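Local structure of toll-like receptor 13 (Mus musculus, 4Z0C) at residues V641-Q644 with S645-K648; N669-F672 with K673-M677; V49-P52 with W53-T56; N362-K365 with S366-D369; V619-M622 with F623-L626. The protein recognizes bacterial 23S rRNA in the innate immune system through its leucine-rich-repeat ectodomain and signals by way of MYD88 and TRAF6 to activate NF-kappa-B. One frame throughout, in Å; residues are numbered along the deposited sequence.

Contact 1: V641-Q644 with S645-K648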
loop_
_atom_site.group_PDB
_atom_site.type_symbol
_atom_site.label_atom_id
_atom_site.label_comp_id
_atom_site.label_asym_id
_atom_site.label_seq_id
_atom_site.Cartn_x
_atom_site.Cartn_y
_atom_site.Cartn_z
ATOM N N VAL A 641 18.420 -21.645 21.314
ATOM C CA VAL A 641 18.348 -22.932 21.972
ATOM C C VAL A 641 17.002 -23.575 21.724
ATOM O O VAL A 641 15.967 -22.921 21.847
ATOM C CB VAL A 641 18.541 -22.770 23.526
ATOM C CG1 VAL A 641 18.153 -24.050 24.275
ATOM C CG2 VAL A 641 19.974 -22.354 23.855
ATOM N N ILE A 642 17.013 -24.858 21.371
ATOM C CA ILE A 642 15.785 -25.635 21.400
ATOM C C ILE A 642 16.001 -26.993 22.114
ATOM O O ILE A 642 17.081 -27.574 22.031
ATOM C CB ILE A 642 15.197 -25.745 19.977
ATOM C CG1 ILE A 642 13.802 -26.371 19.984
ATOM C CG2 ILE A 642 16.161 -26.431 19.050
ATOM C CD1 ILE A 642 13.773 -27.780 19.620
ATOM N N ASN A 643 14.980 -27.460 22.834
ATOM C CA ASN A 643 15.077 -28.659 23.649
ATOM C C ASN A 643 13.720 -29.313 23.834
ATOM O O ASN A 643 12.722 -28.816 23.317
ATOM C CB ASN A 643 15.715 -28.352 25.027
ATOM C CG ASN A 643 14.930 -27.308 25.839
ATOM O OD1 ASN A 643 13.719 -27.415 26.022
ATOM N ND2 ASN A 643 15.633 -26.283 26.313
ATOM N N GLN A 644 13.706 -30.395 24.617
ATOM C CA GLN A 644 12.536 -31.236 24.854
ATOM C C GLN A 644 11.331 -30.475 25.357
ATOM O O GLN A 644 10.194 -30.851 25.064
ATOM C CB GLN A 644 12.855 -32.316 25.903
ATOM C CG GLN A 644 14.202 -32.970 25.779
ATOM C CD GLN A 644 15.202 -32.519 26.820
ATOM O OE1 GLN A 644 15.815 -31.460 26.701
ATOM N NE2 GLN A 644 15.380 -33.334 27.854
ATOM N N SER A 645 11.582 -29.437 26.152
ATOM C CA SER A 645 10.511 -28.587 26.662
ATOM C C SER A 645 9.677 -27.955 25.549
ATOM O O SER A 645 8.445 -27.948 25.606
ATOM C CB SER A 645 11.082 -27.471 27.520
ATOM O OG SER A 645 10.162 -27.141 28.539
ATOM N N HIS A 646 10.351 -27.397 24.552
ATOM C CA HIS A 646 9.660 -26.670 23.482
ATOM C C HIS A 646 8.764 -27.601 22.711
ATOM O O HIS A 646 7.666 -27.226 22.291
ATOM C CB HIS A 646 10.675 -26.031 22.550
ATOM C CG HIS A 646 11.604 -25.093 23.250
ATOM N ND1 HIS A 646 12.961 -25.069 23.012
ATOM C CD2 HIS A 646 11.364 -24.138 24.183
ATOM C CE1 HIS A 646 13.519 -24.141 23.772
ATOM N NE2 HIS A 646 12.573 -23.563 24.492
ATOM N N LEU A 647 9.248 -28.837 22.585
ATOM C CA LEU A 647 8.654 -29.879 21.759
ATOM C C LEU A 647 7.778 -30.842 22.564
ATOM O O LEU A 647 7.296 -31.847 22.027
ATOM C CB LEU A 647 9.771 -30.660 21.075
ATOM C CG LEU A 647 10.517 -29.900 19.985
ATOM C CD1 LEU A 647 11.554 -30.792 19.325
ATOM C CD2 LEU A 647 9.534 -29.330 18.953
ATOM N N LYS A 648 7.599 -30.551 23.854
ATOM C CA LYS A 648 6.756 -31.372 24.721
ATOM C C LYS A 648 5.344 -31.591 24.159
ATOM O O LYS A 648 4.644 -30.646 23.797
ATOM C CB LYS A 648 6.671 -30.769 26.134
ATOM C CG LYS A 648 6.103 -31.746 27.164
ATOM C CD LYS A 648 5.641 -31.095 28.472
ATOM C CE LYS A 648 6.251 -29.718 28.713
ATOM N NZ LYS A 648 5.815 -29.126 30.014
#
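Asn-643 and His-646 hold this turn together from two directions. The backbone N of Asn-643 donates to ND1 of His-646 at 3.1 Å, reaching it from 34° out of the imidazole plane, so ND1 serves as an acceptor. The Asn-643 amide meanwhile stacks on one face of the same ring, with the two planes 12° apart and OD1 offset toward the rim. With chi1 of 59°, CG of Asn-643 is wedged between backbone N and carbonyl carbon, which turns OD1 back over the turn to take a weak bond from the N of Ser-645 (2.9 Å), an Asx turn. Packing is tight along the ND1 side of the ring, where Ile-642 CG1 lies 3.4 Å from His-646 ND1; CD1 of Ile-642 meets Leu-647 CD1 at 3.8 Å, the two side chains crossing at about a right angle. The other side is looser. Ser-645 and the amide end of Gln-644 are exposed, though the aliphatic part of Gln-644 still rests on Trp-671, and the bent chain of Lys-648 leads off to a salt bridge with Asp-621. In the fold, this loop of LRR 25 lies between strands 631-633 and 655-657; Ile-642 and Leu-647 both pack on Phe-656 of the latter strand and on aromatic side chains of helix 670-678, namely Phe-672 for Ile-642 and Trp-671 with Trp-675 for Leu-647.

Contact 2: N669-F672 with K673-M677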
loop_
_atom_site.group_PDB
_atom_site.type_symbol
_atom_site.label_atom_id
_atom_site.label_comp_id
_atom_site.label_asym_id
_atom_site.label_seq_id
_atom_site.Cartn_x
_atom_site.Cartn_y
_atom_site.Cartn_z
ATOM N N ASN A 669 21.996 -27.342 23.502
ATOM C CA ASN A 669 21.370 -27.931 22.325
ATOM C C ASN A 669 21.711 -29.388 22.110
ATOM O O ASN A 669 21.397 -29.946 21.048
ATOM C CB ASN A 669 21.742 -27.127 21.071
ATOM C CG ASN A 669 21.011 -25.821 21.000
ATOM O OD1 ASN A 669 19.815 -25.769 21.275
ATOM N ND2 ASN A 669 21.727 -24.747 20.676
ATOM N N LEU A 670 22.359 -29.999 23.106
ATOM C CA LEU A 670 22.810 -31.383 22.978
ATOM C C LEU A 670 21.645 -32.336 22.744
ATOM O O LEU A 670 21.708 -33.149 21.847
ATOM C CB LEU A 670 23.650 -31.832 24.180
ATOM C CG LEU A 670 24.120 -33.290 24.086
ATOM C CD1 LEU A 670 24.977 -33.461 22.845
ATOM C CD2 LEU A 670 24.885 -33.726 25.326
ATOM N N TRP A 671 20.568 -32.223 23.520
ATOM C CA TRP A 671 19.419 -33.086 23.252
ATOM C C TRP A 671 18.871 -32.903 21.822
ATOM O O TRP A 671 18.596 -33.888 21.118
ATOM C CB TRP A 671 18.280 -32.881 24.264
ATOM C CG TRP A 671 17.083 -33.710 23.840
ATOM C CD1 TRP A 671 16.869 -35.041 24.098
ATOM C CD2 TRP A 671 15.974 -33.278 23.029
ATOM N NE1 TRP A 671 15.690 -35.456 23.516
ATOM C CE2 TRP A 671 15.123 -34.394 22.855
ATOM C CE3 TRP A 671 15.614 -32.058 22.449
ATOM C CZ2 TRP A 671 13.931 -34.319 22.122
ATOM C CZ3 TRP A 671 14.426 -31.988 21.719
ATOM C CH2 TRP A 671 13.600 -33.108 21.569
ATOM N N PHE A 672 18.733 -31.648 21.392
ATOM C CA PHE A 672 18.166 -31.350 20.080
ATOM C C PHE A 672 19.009 -31.934 18.940
ATOM O O PHE A 672 18.479 -32.593 18.060
ATOM C CB PHE A 672 17.960 -29.835 19.876
ATOM C CG PHE A 672 17.449 -29.474 18.492
ATOM C CD1 PHE A 672 16.122 -29.706 18.148
ATOM C CD2 PHE A 672 18.308 -28.946 17.530
ATOM C CE1 PHE A 672 15.650 -29.379 16.886
ATOM C CE2 PHE A 672 17.851 -28.629 16.266
ATOM C CZ PHE A 672 16.519 -28.846 15.943
ATOM N N LYS A 673 20.320 -31.707 18.987
ATOM C CA LYS A 673 21.246 -32.180 17.967
ATOM C C LYS A 673 21.166 -33.693 17.745
ATOM O O LYS A 673 21.134 -34.158 16.603
ATOM C CB LYS A 673 22.673 -31.768 18.331
ATOM C CG LYS A 673 23.763 -32.577 17.653
ATOM C CD LYS A 673 25.080 -32.400 18.403
ATOM C CE LYS A 673 26.174 -33.335 17.895
ATOM N NZ LYS A 673 25.990 -34.739 18.377
ATOM N N ASN A 674 21.136 -34.456 18.834
ATOM C CA ASN A 674 21.020 -35.913 18.731
ATOM C C ASN A 674 19.648 -36.390 18.264
ATOM O O ASN A 674 19.551 -37.288 17.425
ATOM C CB ASN A 674 21.396 -36.575 20.059
ATOM C CG ASN A 674 22.882 -36.524 20.319
ATOM O OD1 ASN A 674 23.684 -36.672 19.399
ATOM N ND2 ASN A 674 23.258 -36.239 21.557
ATOM N N TRP A 675 18.595 -35.772 18.801
ATOM C CA TRP A 675 17.226 -36.152 18.478
ATOM C C TRP A 675 16.885 -35.772 17.033
ATOM O O TRP A 675 16.228 -36.537 16.320
ATOM C CB TRP A 675 16.228 -35.505 19.445
ATOM C CG TRP A 675 14.796 -35.668 19.008
ATOM C CD1 TRP A 675 13.981 -36.735 19.261
ATOM C CD2 TRP A 675 14.019 -34.750 18.220
ATOM N NE1 TRP A 675 12.744 -36.534 18.686
ATOM C CE2 TRP A 675 12.740 -35.321 18.049
ATOM C CE3 TRP A 675 14.278 -33.500 17.652
ATOM C CZ2 TRP A 675 11.727 -34.690 17.326
ATOM C CZ3 TRP A 675 13.262 -32.867 16.932
ATOM C CH2 TRP A 675 12.005 -33.463 16.780
ATOM N N SER A 676 17.339 -34.596 16.605
ATOM C CA SER A 676 17.004 -34.094 15.266
ATOM C C SER A 676 17.629 -34.952 14.180
ATOM O O SER A 676 17.036 -35.126 13.123
ATOM C CB SER A 676 17.446 -32.652 15.078
ATOM O OG SER A 676 18.854 -32.579 15.029
ATOM N N MET A 677 18.835 -35.461 14.440
ATOM C CA MET A 677 19.532 -36.337 13.494
ATOM C C MET A 677 18.927 -37.727 13.497
ATOM O O MET A 677 18.917 -38.404 12.469
ATOM C CB MET A 677 21.030 -36.428 13.804
ATOM C CG MET A 677 21.769 -35.094 13.720
ATOM S SD MET A 677 23.531 -35.163 14.138
ATOM C CE MET A 677 24.088 -36.245 12.817
#
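The indoles of Trp-671 and Trp-675 lie side by side and point the same way, forming an offset stack between the six-membered ring of Trp-671 and the five-membered ring of Trp-675. The centroids are 4.6 Å apart with the planes at 15°. Trp-675 CB sits over one face of the Trp-671 six-membered ring, 3.9 Å from its centroid, as a CH-pi contact, while Trp-671 CZ2 approaches Trp-675 CG to 3.5 Å. At the edge of Trp-675, close to its plane, comes Phe-672 CE1. The Phe-672 ring has its own CH-pi partner: Ser-676 CB lies over one face, 4.1 Å from the centroid.

Both tryptophans carry CG opposite the backbone N (chi1 175° and 170°), and this shared torsion, with similar second torsions and one helical turn of separation, brings the rings nearly parallel. Beneath them run the backbone bonds of an alpha-helix, from Lys-673 N to Asn-669 O, Trp-675 N to Trp-671 O and Ser-676 N to Phe-672 O (2.7 Å), with a weaker one from Asn-674 N to Leu-670 O. On another side of the helix, Leu-670 CD1 touches Asn-674 ND2 at 3.5 Å, and that nitrogen is hydrogen-bonded to Asp-706. Asn-669 occupies the N-cap position but turns its amide away from the helix, to the backbone of Gln-664, Lys-640 and Ile-642.

Aromatic side chains projecting from this short helix onto the preceding repeat, where Phe-672 meets Ile-642 and Trp-671 meets Gln-644, are consistent with the LRRCT module, which closes the C-terminal end of a leucine-rich-repeat solenoid.

Contact 3: V49-P52 with W53-T56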
loop_
_atom_site.group_PDB
_atom_site.type_symbol
_atom_site.label_atom_id
_atom_site.label_comp_id
_atom_site.label_asym_id
_atom_site.label_seq_id
_atom_site.Cartn_x
_atom_site.Cartn_y
_atom_site.Cartn_z
ATOM N N VAL A 49 28.450 -30.500 -14.572
ATOM C CA VAL A 49 28.569 -31.802 -15.221
ATOM C C VAL A 49 27.701 -32.854 -14.552
ATOM O O VAL A 49 27.459 -32.811 -13.345
ATOM C CB VAL A 49 30.039 -32.314 -15.309
ATOM C CG1 VAL A 49 30.973 -31.226 -15.825
ATOM C CG2 VAL A 49 30.515 -32.828 -13.974
ATOM N N LEU A 50 27.211 -33.784 -15.364
ATOM C CA LEU A 50 26.453 -34.919 -14.865
ATOM C C LEU A 50 27.273 -36.178 -15.118
ATOM O O LEU A 50 27.274 -36.708 -16.237
ATOM C CB LEU A 50 25.100 -35.032 -15.575
ATOM C CG LEU A 50 23.862 -34.474 -14.866
ATOM C CD1 LEU A 50 24.017 -32.994 -14.622
ATOM C CD2 LEU A 50 22.579 -34.776 -15.622
ATOM N N PRO A 51 27.984 -36.652 -14.077
ATOM C CA PRO A 51 28.837 -37.849 -14.104
ATOM C C PRO A 51 28.044 -39.125 -14.387
ATOM O O PRO A 51 26.815 -39.111 -14.276
ATOM C CB PRO A 51 29.445 -37.886 -12.694
ATOM C CG PRO A 51 28.555 -36.992 -11.842
ATOM C CD PRO A 51 28.051 -35.946 -12.782
ATOM N N PRO A 52 28.748 -40.207 -14.778
ATOM C CA PRO A 52 28.238 -41.522 -15.198
ATOM C C PRO A 52 27.252 -42.282 -14.300
ATOM O O PRO A 52 26.537 -43.116 -14.823
ATOM C CB PRO A 52 29.517 -42.344 -15.350
ATOM C CG PRO A 52 30.515 -41.359 -15.802
ATOM C CD PRO A 52 30.188 -40.084 -15.080
ATOM N N TRP A 53 27.211 -42.060 -13.000
ATOM C CA TRP A 53 26.148 -42.699 -12.231
ATOM C C TRP A 53 25.599 -41.727 -11.208
ATOM O O TRP A 53 25.666 -41.974 -10.001
ATOM C CB TRP A 53 26.620 -44.000 -11.558
ATOM C CG TRP A 53 26.444 -45.232 -12.409
ATOM C CD1 TRP A 53 27.281 -45.682 -13.401
ATOM C CD2 TRP A 53 25.358 -46.173 -12.349
ATOM N NE1 TRP A 53 26.781 -46.837 -13.955
ATOM C CE2 TRP A 53 25.606 -47.162 -13.330
ATOM C CE3 TRP A 53 24.200 -46.272 -11.571
ATOM C CZ2 TRP A 53 24.738 -48.235 -13.547
ATOM C CZ3 TRP A 53 23.343 -47.353 -11.783
ATOM C CH2 TRP A 53 23.620 -48.316 -12.759
ATOM N N SER A 54 25.047 -40.624 -11.711
ATOM C CA SER A 54 24.660 -39.499 -10.876
ATOM C C SER A 54 23.566 -39.852 -9.889
ATOM O O SER A 54 23.544 -39.326 -8.787
ATOM C CB SER A 54 24.241 -38.314 -11.745
ATOM O OG SER A 54 25.345 -37.794 -12.473
ATOM N N PHE A 55 22.702 -40.792 -10.250
ATOM C CA PHE A 55 21.541 -41.094 -9.416
ATOM C C PHE A 55 21.432 -42.539 -8.926
ATOM O O PHE A 55 20.328 -43.064 -8.799
ATOM C CB PHE A 55 20.272 -40.657 -10.144
ATOM C CG PHE A 55 20.288 -39.208 -10.522
ATOM C CD1 PHE A 55 19.954 -38.232 -9.587
ATOM C CD2 PHE A 55 20.684 -38.807 -11.799
ATOM C CE1 PHE A 55 19.991 -36.892 -9.923
ATOM C CE2 PHE A 55 20.715 -37.456 -12.139
ATOM C CZ PHE A 55 20.374 -36.503 -11.198
ATOM N N THR A 56 22.578 -43.163 -8.644
ATOM C CA THR A 56 22.655 -44.581 -8.247
ATOM C C THR A 56 21.689 -44.997 -7.136
ATOM O O THR A 56 20.959 -45.977 -7.274
ATOM C CB THR A 56 24.076 -44.976 -7.777
ATOM O OG1 THR A 56 25.047 -44.567 -8.743
ATOM C CG2 THR A 56 24.168 -46.481 -7.582
#
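From Pro-51 to Ser-54 the chain bends off the end of strand 49-50, bringing the CA atoms of these two residues to 5.5 Å. The bend is clasped by one side chain: Ser-54 OG donates to Pro-51 O at 2.7 Å, tilted 28° from the carbonyl plane. With OG lying opposite the carbonyl carbon and beside its own backbone N (chi1 -67°), the hydroxyl swings back toward the strand. It also rests against the Pro-51 ring, 3.3 Å from CD and 3.4 Å from CG, so the serine oxygen is packed on the proline as well as bonded to it. Pro-51 N, close by, carries no hydrogen and cannot take part. Leu-50 CB comes no nearer to Ser-54 OG than 4.2 Å, an outlying contact.

Across the next peptide the touch is slighter. Pro-52 O lies obliquely beside the indole of Trp-53, 3.0 Å from CD1, and Pro-52 CB reaches the same atom only at 4.5 Å; both residues are exposed. Two residues beyond Ser-54, a second hydroxyl repeats the pattern, reaching three residues back: Thr-56 OG1 donates to Trp-53 O at 2.9 Å.

Toward the interior, Leu-50 packs on Leu-26, Ile-71, Ile-74 and Phe-79, while Ser-54 and Phe-55 lie against Leu-26 of helix 26-30. Strand 49-50 of LRR 1 pairs in parallel with strand 73-74 of LRR 2, and the Leu-Pro-then-Phe order is that of a leucine-rich repeat, whose variable part the chain turns through here, with buried Leu-50 and Phe-55 contributing to the solenoid core.

Contact 4: N362-K365 with S366-D369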
loop_
_atom_site.group_PDB
_atom_site.type_symbol
_atom_site.label_atom_id
_atom_site.label_comp_id
_atom_site.label_asym_id
_atom_site.label_seq_id
_atom_site.Cartn_x
_atom_site.Cartn_y
_atom_site.Cartn_z
ATOM N N ASN A 362 -10.503 -1.877 -25.056
ATOM C CA ASN A 362 -10.851 -0.953 -26.121
ATOM C C ASN A 362 -10.934 0.498 -25.612
ATOM O O ASN A 362 -10.181 0.894 -24.717
ATOM C CB ASN A 362 -12.140 -1.396 -26.827
ATOM C CG ASN A 362 -11.887 -2.547 -27.820
ATOM O OD1 ASN A 362 -11.247 -2.348 -28.854
ATOM N ND2 ASN A 362 -12.392 -3.742 -27.507
ATOM N N LYS A 363 -11.822 1.292 -26.202
ATOM C CA LYS A 363 -11.939 2.704 -25.854
ATOM C C LYS A 363 -13.384 3.003 -25.493
ATOM O O LYS A 363 -13.873 4.095 -25.737
ATOM C CB LYS A 363 -11.531 3.593 -27.038
ATOM C CG LYS A 363 -10.157 3.332 -27.666
ATOM C CD LYS A 363 -9.066 3.555 -26.658
ATOM C CE LYS A 363 -7.688 3.415 -27.274
ATOM N NZ LYS A 363 -6.731 2.915 -26.231
ATOM N N PHE A 364 -14.083 2.022 -24.937
ATOM C CA PHE A 364 -15.469 2.236 -24.550
ATOM C C PHE A 364 -15.543 3.099 -23.292
ATOM O O PHE A 364 -14.992 2.754 -22.229
ATOM C CB PHE A 364 -16.186 0.903 -24.300
ATOM C CG PHE A 364 -16.458 0.081 -25.553
ATOM C CD1 PHE A 364 -17.363 0.522 -26.515
ATOM C CD2 PHE A 364 -15.835 -1.149 -25.741
ATOM C CE1 PHE A 364 -17.631 -0.238 -27.641
ATOM C CE2 PHE A 364 -16.086 -1.915 -26.879
ATOM C CZ PHE A 364 -16.991 -1.459 -27.823
ATOM N N LYS A 365 -16.209 4.237 -23.424
ATOM C CA LYS A 365 -16.549 5.057 -22.275
ATOM C C LYS A 365 -17.957 4.683 -21.837
ATOM O O LYS A 365 -18.307 4.759 -20.660
ATOM C CB LYS A 365 -16.477 6.535 -22.634
ATOM C CG LYS A 365 -15.060 7.051 -22.791
ATOM C CD LYS A 365 -15.054 8.573 -22.992
ATOM C CE LYS A 365 -13.695 9.028 -23.477
ATOM N NZ LYS A 365 -13.669 10.481 -23.687
ATOM N N SER A 366 -18.750 4.235 -22.796
ATOM C CA SER A 366 -20.100 3.793 -22.509
ATOM C C SER A 366 -20.626 2.856 -23.595
ATOM O O SER A 366 -19.916 2.518 -24.540
ATOM C CB SER A 366 -21.033 5.000 -22.370
ATOM O OG SER A 366 -22.263 4.609 -21.792
ATOM N N PHE A 367 -21.881 2.449 -23.429
ATOM C CA PHE A 367 -22.603 1.642 -24.387
ATOM C C PHE A 367 -24.017 2.162 -24.392
ATOM O O PHE A 367 -24.552 2.522 -23.344
ATOM C CB PHE A 367 -22.624 0.176 -23.962
ATOM C CG PHE A 367 -21.264 -0.428 -23.830
ATOM C CD1 PHE A 367 -20.621 -0.950 -24.936
ATOM C CD2 PHE A 367 -20.627 -0.469 -22.608
ATOM C CE1 PHE A 367 -19.366 -1.502 -24.830
ATOM C CE2 PHE A 367 -19.370 -1.025 -22.496
ATOM C CZ PHE A 367 -18.741 -1.545 -23.614
ATOM N N PRO A 368 -24.635 2.205 -25.577
ATOM C CA PRO A 368 -26.015 2.684 -25.678
ATOM C C PRO A 368 -27.018 1.673 -25.152
ATOM O O PRO A 368 -26.690 0.493 -24.988
ATOM C CB PRO A 368 -26.196 2.896 -27.185
ATOM C CG PRO A 368 -25.215 1.991 -27.815
ATOM C CD PRO A 368 -24.033 1.942 -26.890
ATOM N N ASP A 369 -28.237 2.149 -24.913
ATOM C CA ASP A 369 -29.349 1.330 -24.446
ATOM C C ASP A 369 -29.569 0.124 -25.354
ATOM O O ASP A 369 -29.519 0.240 -26.576
ATOM C CB ASP A 369 -30.625 2.166 -24.399
ATOM C CG ASP A 369 -30.490 3.384 -23.512
ATOM O OD1 ASP A 369 -29.560 3.405 -22.671
ATOM O OD2 ASP A 369 -31.294 4.328 -23.675
#
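Phe-364 and Phe-367 meet ring to ring, and this pair carries the contact. CE1 of Phe-367 comes 3.2 Å above the plane of the Phe-364 ring, over its centre, and lies 3.3 Å from Phe-364 CD1. The same Phe-367 ring turns CZ toward Phe-364 CB, at 3.6 Å. With the centroids 4.4 Å apart and the planes at 36°, the arrangement is oblique, neither a parallel stack nor an edge-to-face pair. The side chains cross at about a right angle, and both rings are buried.

Both phenylalanines set CG opposite the carbonyl carbon, with chi1 of -71° for Phe-364 and -60° for Phe-367, and in each this turns the ring toward the other. Between them, Lys-365 and Ser-366 are exposed and meet across the junction only as chain neighbours; Ser-366 OG makes a weak bond forward to Phe-367 O.

Further out, the backbone around each ring is tied to the neighbouring repeats. Phe-364 N bonds to Asn-386 OD1, and Phe-367 O accepts from Asn-392 ND2. Both rings also pack on Ile-343 of strand 342-343, and Phe-367 meets Phe-372 edge-to-face. Upstream, Asn-362 spends its amide on the backbone: ND2 donates to Leu-335 O and Leu-359 O, and OD1 accepts from Leu-340 N.

An inward asparagine hydrogen-bonded to the backbone of its own and the preceding repeat, followed by regularly spaced buried apolar residues and a proline, is the signature of the leucine-rich repeat; in LRR 14 phenylalanines stand where leucine is common in the consensus.

Contact 5: V619-M622 with F623-L626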
loop_
_atom_site.group_PDB
_atom_site.type_symbol
_atom_site.label_atom_id
_atom_site.label_comp_id
_atom_site.label_asym_id
_atom_site.label_seq_id
_atom_site.Cartn_x
_atom_site.Cartn_y
_atom_site.Cartn_z
ATOM N N VAL A 619 8.025 -19.183 24.484
ATOM C CA VAL A 619 7.244 -19.168 25.722
ATOM C C VAL A 619 6.965 -20.596 26.204
ATOM O O VAL A 619 6.402 -21.396 25.451
ATOM C CB VAL A 619 5.895 -18.426 25.515
ATOM C CG1 VAL A 619 4.950 -18.689 26.669
ATOM C CG2 VAL A 619 6.112 -16.918 25.308
ATOM N N PRO A 620 7.341 -20.919 27.464
ATOM C CA PRO A 620 7.179 -22.279 28.017
ATOM C C PRO A 620 5.728 -22.774 27.979
ATOM O O PRO A 620 4.821 -22.011 28.331
ATOM C CB PRO A 620 7.660 -22.136 29.476
ATOM C CG PRO A 620 8.608 -20.988 29.441
ATOM C CD PRO A 620 8.026 -20.020 28.411
ATOM N N ASP A 621 5.526 -24.013 27.522
ATOM C CA ASP A 621 4.190 -24.621 27.417
ATOM C C ASP A 621 3.211 -23.919 26.459
ATOM O O ASP A 621 2.003 -24.170 26.498
ATOM C CB ASP A 621 3.537 -24.809 28.797
ATOM C CG ASP A 621 4.133 -25.984 29.580
ATOM O OD1 ASP A 621 4.291 -27.083 28.999
ATOM O OD2 ASP A 621 4.411 -25.815 30.788
ATOM N N MET A 622 3.716 -23.029 25.615
ATOM C CA MET A 622 2.847 -22.385 24.638
ATOM C C MET A 622 2.275 -23.367 23.604
ATOM O O MET A 622 1.133 -23.231 23.170
ATOM C CB MET A 622 3.583 -21.245 23.935
ATOM C CG MET A 622 2.754 -20.543 22.879
ATOM S SD MET A 622 3.517 -19.004 22.344
ATOM C CE MET A 622 2.770 -17.900 23.542
ATOM N N PHE A 623 3.055 -24.377 23.246
ATOM C CA PHE A 623 2.674 -25.270 22.156
ATOM C C PHE A 623 2.225 -26.649 22.640
ATOM O O PHE A 623 1.782 -27.480 21.844
ATOM C CB PHE A 623 3.858 -25.411 21.190
ATOM C CG PHE A 623 4.480 -24.084 20.803
ATOM C CD1 PHE A 623 3.785 -23.174 20.014
ATOM C CD2 PHE A 623 5.769 -23.755 21.205
ATOM C CE1 PHE A 623 4.356 -21.969 19.667
ATOM C CE2 PHE A 623 6.343 -22.538 20.835
ATOM C CZ PHE A 623 5.637 -21.658 20.073
ATOM N N SER A 624 2.292 -26.852 23.955
ATOM C CA SER A 624 2.012 -28.139 24.596
ATOM C C SER A 624 0.590 -28.657 24.423
ATOM O O SER A 624 0.324 -29.792 24.753
ATOM C CB SER A 624 2.307 -28.057 26.095
ATOM O OG SER A 624 3.668 -27.771 26.311
ATOM N N SER A 625 -0.337 -27.835 23.946
ATOM C CA SER A 625 -1.699 -28.322 23.742
ATOM C C SER A 625 -1.896 -28.809 22.317
ATOM O O SER A 625 -2.896 -29.454 22.012
ATOM C CB SER A 625 -2.740 -27.242 24.054
ATOM O OG SER A 625 -2.944 -27.116 25.453
ATOM N N LEU A 626 -0.928 -28.517 21.457
ATOM C CA LEU A 626 -1.085 -28.770 20.033
ATOM C C LEU A 626 -0.864 -30.250 19.684
ATOM O O LEU A 626 0.186 -30.626 19.171
ATOM C CB LEU A 626 -0.172 -27.837 19.226
ATOM C CG LEU A 626 -0.314 -26.330 19.527
ATOM C CD1 LEU A 626 0.698 -25.503 18.731
ATOM C CD2 LEU A 626 -1.732 -25.804 19.294
#
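Met-622 lies against the ring of Phe-623 in LRR 24, where this loop of the leucine-rich repeat makes a type II turn (619-622) followed at once by a type I turn (623-626). Following the methionine outward, CB sits 3.3 Å from the backbone N of Phe-623. CG stands over one face of the ring, 4.1 Å from the centroid and 19° off the normal, in a CH-pi contact whose nearest ring atom is CE1. SD passes on obliquely, at 4.1 Å from both CE1 and CZ, as a Met-aromatic contact. Because CG is placed opposite the backbone N (chi1 179°), the chain is carried out across the face of the ring before bending at chi3, and its methyl end leads away from the Phe-623 segment, the side chain packing onward against Phe-599.

Phe-623 therefore has Met-622 on one face, while the ring also meets Phe-632, Leu-618 and Leu-608 of strand 607-609. Both Met-622 and Phe-623 are buried, so this half of the contact faces the repeat interior. The turns are closed by backbone bonds from Met-622 N to Val-619 O (3.1 Å) and from Leu-626 N to Phe-623 O (2.9 Å).

On the solvent-facing side, Asp-621, at the third position of the first turn with positive phi, reaches over the junction to Ser-624. Its OD1 has two partners: NZ of Lys-648 in a salt bridge, and Ser-624 OG, which donates at 2.8 Å to the anti lone pair of that oxygen.

Overall arrangement
Along the chain the order is contact 3, contact 4, contact 5, contact 1, contact 2. Contacts 1, 4 and 5 lie in loops of LRR 25, 14 and 24, contact 3 runs from strand 49-50 into the following loop of LRR 1, and contact 2 forms the helix of the C-terminal module. Contacts 5, 1 and 2 make one continuous region: contact 1 is centred about 10 Å from each of the others, touching contact 5 through Lys-648 and Asp-621 and contact 2 through Ile-642 and Asn-669. Contact 4 lies across the solenoid, its centre 60 Å or more from every other. Contact 3 comes within about 21 Å of contact 2 between nearest atoms, as the curved ectodomain brings its two ends together.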